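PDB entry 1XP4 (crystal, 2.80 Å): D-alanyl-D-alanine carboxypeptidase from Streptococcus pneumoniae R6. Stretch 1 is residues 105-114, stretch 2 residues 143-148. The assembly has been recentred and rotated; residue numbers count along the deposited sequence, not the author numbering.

Stretch 1 105-114: ANSAAIALAE
Stretch 2 143-148: NTTGLN

Stretch 1 is a helix that begins at Asn106 and continues past Glu114, with Ala105 at the N-cap position (phi/psi -61/118). Its first turn is loosely tied, Ala108 N and Ala109 N each making a weak 3.3 Å bond to Ala105 O; after that the ladder is regular, from Ile110 N to Asn106 O at 2.9 Å to Glu114 N to Ile110 O at 2.9 Å. Against it lies an irregular segment, stretch 2, whose sequence runs contrary to the helix register: Thr144 sits by Ile110 (CA to CA 6.5 Å) and Thr145 by Asn106 (CA to CA 5.6 Å). No hydrogen bond crosses between the stretches. The contact rests on shape, burying 286 Å² in total, and the loop braces itself.

Asn143, extended at -146/169 with chi1 p (49°) and chi2 62°, does not touch the helix. Its amide folds over the following turn instead: Asn143 OD1 accepts from Gly146 N at 3.0 Å, while Asn143 ND2 gives a weak bond to Leu147 O at 3.3 Å. One side chain thus ties up two backbone groups that the loop would otherwise leave without these partners.

Thr144 (-93/-5, chi1 p, 67°) points its CB toward the helix. Thr144 CG2 meets Ala113 CB at 4.0 Å, methyl to methyl, and Thr144 OG1 makes a loose contact with Ile110 CA at 4.1 Å; that hydroxyl is hydrogen-bonded elsewhere in the structure. Ala109 CB lies 4.1 Å from Thr144 O; Ala113, one turn on, meets only the Thr144 side chain.

Thr145 (-101/-46, chi1 p, 61°) makes the next step down the helix. Thr145 CG2 packs 3.6 Å from Ile110 CG1 and 4.0 Å from Ala109 CB, with Ile110 held at chi1 m and chi2 t. Thr145 CB is 3.2 Å from Asn106 OD1, a tight van der Waals approach. Thr145 OG1 serves the loop, accepting from Leu147 N at 3.2 Å with a nearly straight 168° angle.

Gly146 adopts 115/-7, where a CB would jam against the carbonyl O of Thr145; the backbone itself calls for glycine, and the helix plays no part.

Leu147 (-68/171, chi1 m, chi2 t at 152°) points its CB toward the helix and brings Leu147 CD2 within 3.2 Å of Asn106 ND2, a close apolar-to-polar contact. Asn106 has chi1 m (-63°) and chi2 -58°, with its CB toward stretch 2. Asn148 (-90/149, chi1 t, chi2 -84°) is out of reach of the helix.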

ATOM      1  N   ALA A 105     -14.077  11.473  -1.905  1.00 20.04           N
ATOM      2  CA  ALA A 105     -14.481  12.789  -2.405  1.00 18.42           C
ATOM      3  C   ALA A 105     -13.432  13.311  -3.391  1.00 17.88           C
ATOM      4  O   ALA A 105     -12.273  13.528  -3.019  1.00 18.70           O
ATOM      5  CB  ALA A 105     -14.626  13.760  -1.245  1.00 16.64           C
ATOM      6  N   ASN A 106     -13.837  13.526  -4.640  1.00 15.69           N
ATOM      7  CA  ASN A 106     -12.902  14.007  -5.661  1.00 14.19           C
ATOM      8  C   ASN A 106     -12.448  15.453  -5.455  1.00 12.70           C
ATOM      9  O   ASN A 106     -11.295  15.790  -5.729  1.00  9.15           O
ATOM     10  CB  ASN A 106     -13.509  13.840  -7.058  1.00 12.68           C
ATOM     11  CG  ASN A 106     -13.759  12.382  -7.414  1.00 11.26           C
ATOM     12  OD1 ASN A 106     -12.833  11.569  -7.415  1.00 11.42           O
ATOM     13  ND2 ASN A 106     -15.011  12.046  -7.717  1.00  6.39           N
ATOM     14  N   SER A 107     -13.344  16.310  -4.977  1.00 11.58           N
ATOM     15  CA  SER A 107     -12.966  17.694  -4.738  1.00 11.94           C
ATOM     16  C   SER A 107     -11.973  17.771  -3.593  1.00 12.26           C
ATOM     17  O   SER A 107     -11.201  18.720  -3.496  1.00 12.65           O
ATOM     18  CB  SER A 107     -14.190  18.541  -4.444  1.00 14.74           C
ATOM     19  OG  SER A 107     -14.901  18.760  -5.650  1.00 22.37           O
ATOM     20  N   ALA A 108     -11.987  16.765  -2.728  1.00 12.30           N
ATOM     21  CA  ALA A 108     -11.028  16.713  -1.632  1.00 14.33           C
ATOM     22  C   ALA A 108      -9.649  16.455  -2.265  1.00 14.61           C
ATOM     23  O   ALA A 108      -8.670  17.136  -1.958  1.00 14.88           O
ATOM     24  CB  ALA A 108     -11.383  15.582  -0.676  1.00 12.42           C
ATOM     25  N   ALA A 109      -9.590  15.474  -3.162  1.00 12.21           N
ATOM     26  CA  ALA A 109      -8.347  15.128  -3.841  1.00 12.73           C
ATOM     27  C   ALA A 109      -7.797  16.310  -4.628  1.00 13.09           C
ATOM     28  O   ALA A 109      -6.649  16.719  -4.431  1.00 14.48           O
ATOM     29  CB  ALA A 109      -8.566  13.941  -4.782  1.00 10.81           C
ATOM     30  N   ILE A 110      -8.618  16.850  -5.522  1.00 10.62           N
ATOM     31  CA  ILE A 110      -8.205  17.974  -6.344  1.00  9.87           C
ATOM     32  C   ILE A 110      -7.699  19.119  -5.480  1.00 11.87           C
ATOM     33  O   ILE A 110      -6.595  19.629  -5.691  1.00 11.30           O
ATOM     34  CB  ILE A 110      -9.364  18.478  -7.224  1.00 10.01           C
ATOM     35  CG1 ILE A 110      -9.838  17.351  -8.146  1.00  9.02           C
ATOM     36  CG2 ILE A 110      -8.916  19.676  -8.041  1.00  6.04           C
ATOM     37  CD1 ILE A 110     -11.011  17.722  -9.027  1.00  7.90           C
ATOM     38  N   ALA A 111      -8.501  19.517  -4.501  1.00 12.97           N
ATOM     39  CA  ALA A 111      -8.108  20.601  -3.610  1.00 14.28           C
ATOM     40  C   ALA A 111      -6.696  20.386  -3.043  1.00 14.94           C
ATOM     41  O   ALA A 111      -5.846  21.279  -3.116  1.00 16.82           O
ATOM     42  CB  ALA A 111      -9.121  20.735  -2.476  1.00 15.01           C
ATOM     43  N   LEU A 112      -6.446  19.208  -2.479  1.00 14.22           N
ATOM     44  CA  LEU A 112      -5.135  18.904  -1.914  1.00 15.31           C
ATOM     45  C   LEU A 112      -4.026  19.061  -2.961  1.00 17.16           C
ATOM     46  O   LEU A 112      -2.944  19.587  -2.672  1.00 16.32           O
ATOM     47  CB  LEU A 112      -5.127  17.476  -1.365  1.00 13.37           C
ATOM     48  CG  LEU A 112      -5.885  17.251  -0.054  1.00 14.09           C
ATOM     49  CD1 LEU A 112      -6.056  15.759   0.211  1.00 10.18           C
ATOM     50  CD2 LEU A 112      -5.135  17.928   1.082  1.00 11.54           C
ATOM     51  N   ALA A 113      -4.312  18.602  -4.178  1.00 16.29           N
ATOM     52  CA  ALA A 113      -3.360  18.663  -5.279  1.00 15.15           C
ATOM     53  C   ALA A 113      -2.984  20.099  -5.649  1.00 13.93           C
ATOM     54  O   ALA A 113      -1.804  20.407  -5.825  1.00 11.77           O
ATOM     55  CB  ALA A 113      -3.929  17.934  -6.497  1.00 13.82           C
ATOM     56  N   GLU A 114      -3.985  20.967  -5.777  1.00 13.05           N
ATOM     57  CA  GLU A 114      -3.731  22.363  -6.123  1.00 12.94           C
ATOM     58  C   GLU A 114      -2.951  23.026  -5.001  1.00 13.72           C
ATOM     59  O   GLU A 114      -2.113  23.893  -5.239  1.00 14.12           O
ATOM     60  CB  GLU A 114      -5.036  23.123  -6.334  1.00 11.61           C
ATOM     61  CG  GLU A 114      -5.871  22.624  -7.484  1.00 13.32           C
ATOM     62  CD  GLU A 114      -6.935  23.626  -7.880  1.00 16.54           C
ATOM     63  OE1 GLU A 114      -7.493  24.286  -6.974  1.00 16.09           O
ATOM     64  OE2 GLU A 114      -7.215  23.750  -9.093  1.00 17.98           O
ATOM     65  N   ASN A 143      -5.057  12.416 -14.243  1.00 16.68           N
ATOM     66  CA  ASN A 143      -5.677  13.180 -13.166  1.00 18.11           C
ATOM     67  C   ASN A 143      -5.397  12.590 -11.799  1.00 17.62           C
ATOM     68  O   ASN A 143      -4.888  11.477 -11.681  1.00 17.78           O
ATOM     69  CB  ASN A 143      -7.192  13.353 -13.375  1.00 20.40           C
ATOM     70  CG  ASN A 143      -7.906  12.059 -13.709  1.00 23.91           C
ATOM     71  OD1 ASN A 143      -7.916  11.113 -12.925  1.00 27.13           O
ATOM     72  ND2 ASN A 143      -8.524  12.022 -14.881  1.00 26.53           N
ATOM     73  N   THR A 144      -5.734  13.351 -10.768  1.00 16.26           N
ATOM     74  CA  THR A 144      -5.489  12.943  -9.397  1.00 14.96           C
ATOM     75  C   THR A 144      -6.639  12.227  -8.733  1.00 14.12           C
ATOM     76  O   THR A 144      -6.501  11.767  -7.608  1.00 14.56           O
ATOM     77  CB  THR A 144      -5.185  14.152  -8.525  1.00 15.40           C
ATOM     78  OG1 THR A 144      -6.366  14.958  -8.417  1.00 17.03           O
ATOM     79  CG2 THR A 144      -4.087  14.979  -9.141  1.00 17.05           C
ATOM     80  N   THR A 145      -7.772  12.129  -9.412  1.00 17.00           N
ATOM     81  CA  THR A 145      -8.945  11.504  -8.811  1.00 18.18           C
ATOM     82  C   THR A 145      -9.240  10.076  -9.227  1.00 18.48           C
ATOM     83  O   THR A 145      -9.526   9.230  -8.387  1.00 21.49           O
ATOM     84  CB  THR A 145     -10.198  12.351  -9.077  1.00 17.79           C
ATOM     85  OG1 THR A 145     -10.409  12.450 -10.488  1.00 21.42           O
ATOM     86  CG2 THR A 145     -10.020  13.752  -8.519  1.00 18.73           C
ATOM     87  N   GLY A 146      -9.177   9.803 -10.521  1.00 19.12           N
ATOM     88  CA  GLY A 146      -9.472   8.463 -10.987  1.00 18.93           C
ATOM     89  C   GLY A 146     -10.720   8.512 -11.841  1.00 19.94           C
ATOM     90  O   GLY A 146     -11.113   7.514 -12.445  1.00 23.12           O
ATOM     91  N   LEU A 147     -11.357   9.677 -11.884  1.00 18.19           N
ATOM     92  CA  LEU A 147     -12.550   9.861 -12.700  1.00 17.83           C
ATOM     93  C   LEU A 147     -12.136   9.780 -14.173  1.00 19.58           C
ATOM     94  O   LEU A 147     -10.946   9.762 -14.509  1.00 20.52           O
ATOM     95  CB  LEU A 147     -13.158  11.246 -12.473  1.00 13.02           C
ATOM     96  CG  LEU A 147     -13.613  11.738 -11.109  1.00  8.63           C
ATOM     97  CD1 LEU A 147     -13.487  13.259 -11.075  1.00  8.16           C
ATOM     98  CD2 LEU A 147     -15.033  11.307 -10.852  1.00  8.55           C
ATOM     99  N   ASN A 148     -13.132   9.741 -15.049  1.00 19.27           N
ATOM    100  CA  ASN A 148     -12.872   9.724 -16.471  1.00 19.37           C
ATOM    101  C   ASN A 148     -12.847  11.202 -16.857  1.00 21.99           C
ATOM    102  O   ASN A 148     -13.534  12.014 -16.237  1.00 24.69           O
ATOM    103  CB  ASN A 148     -13.996   8.984 -17.186  1.00 17.56           C
ATOM    104  CG  ASN A 148     -13.767   8.877 -18.671  1.00 17.45           C
ATOM    105  OD1 ASN A 148     -14.084   9.797 -19.423  1.00 17.15           O
ATOM    106  ND2 ASN A 148     -13.201   7.755 -19.108  1.00 14.55           N
TER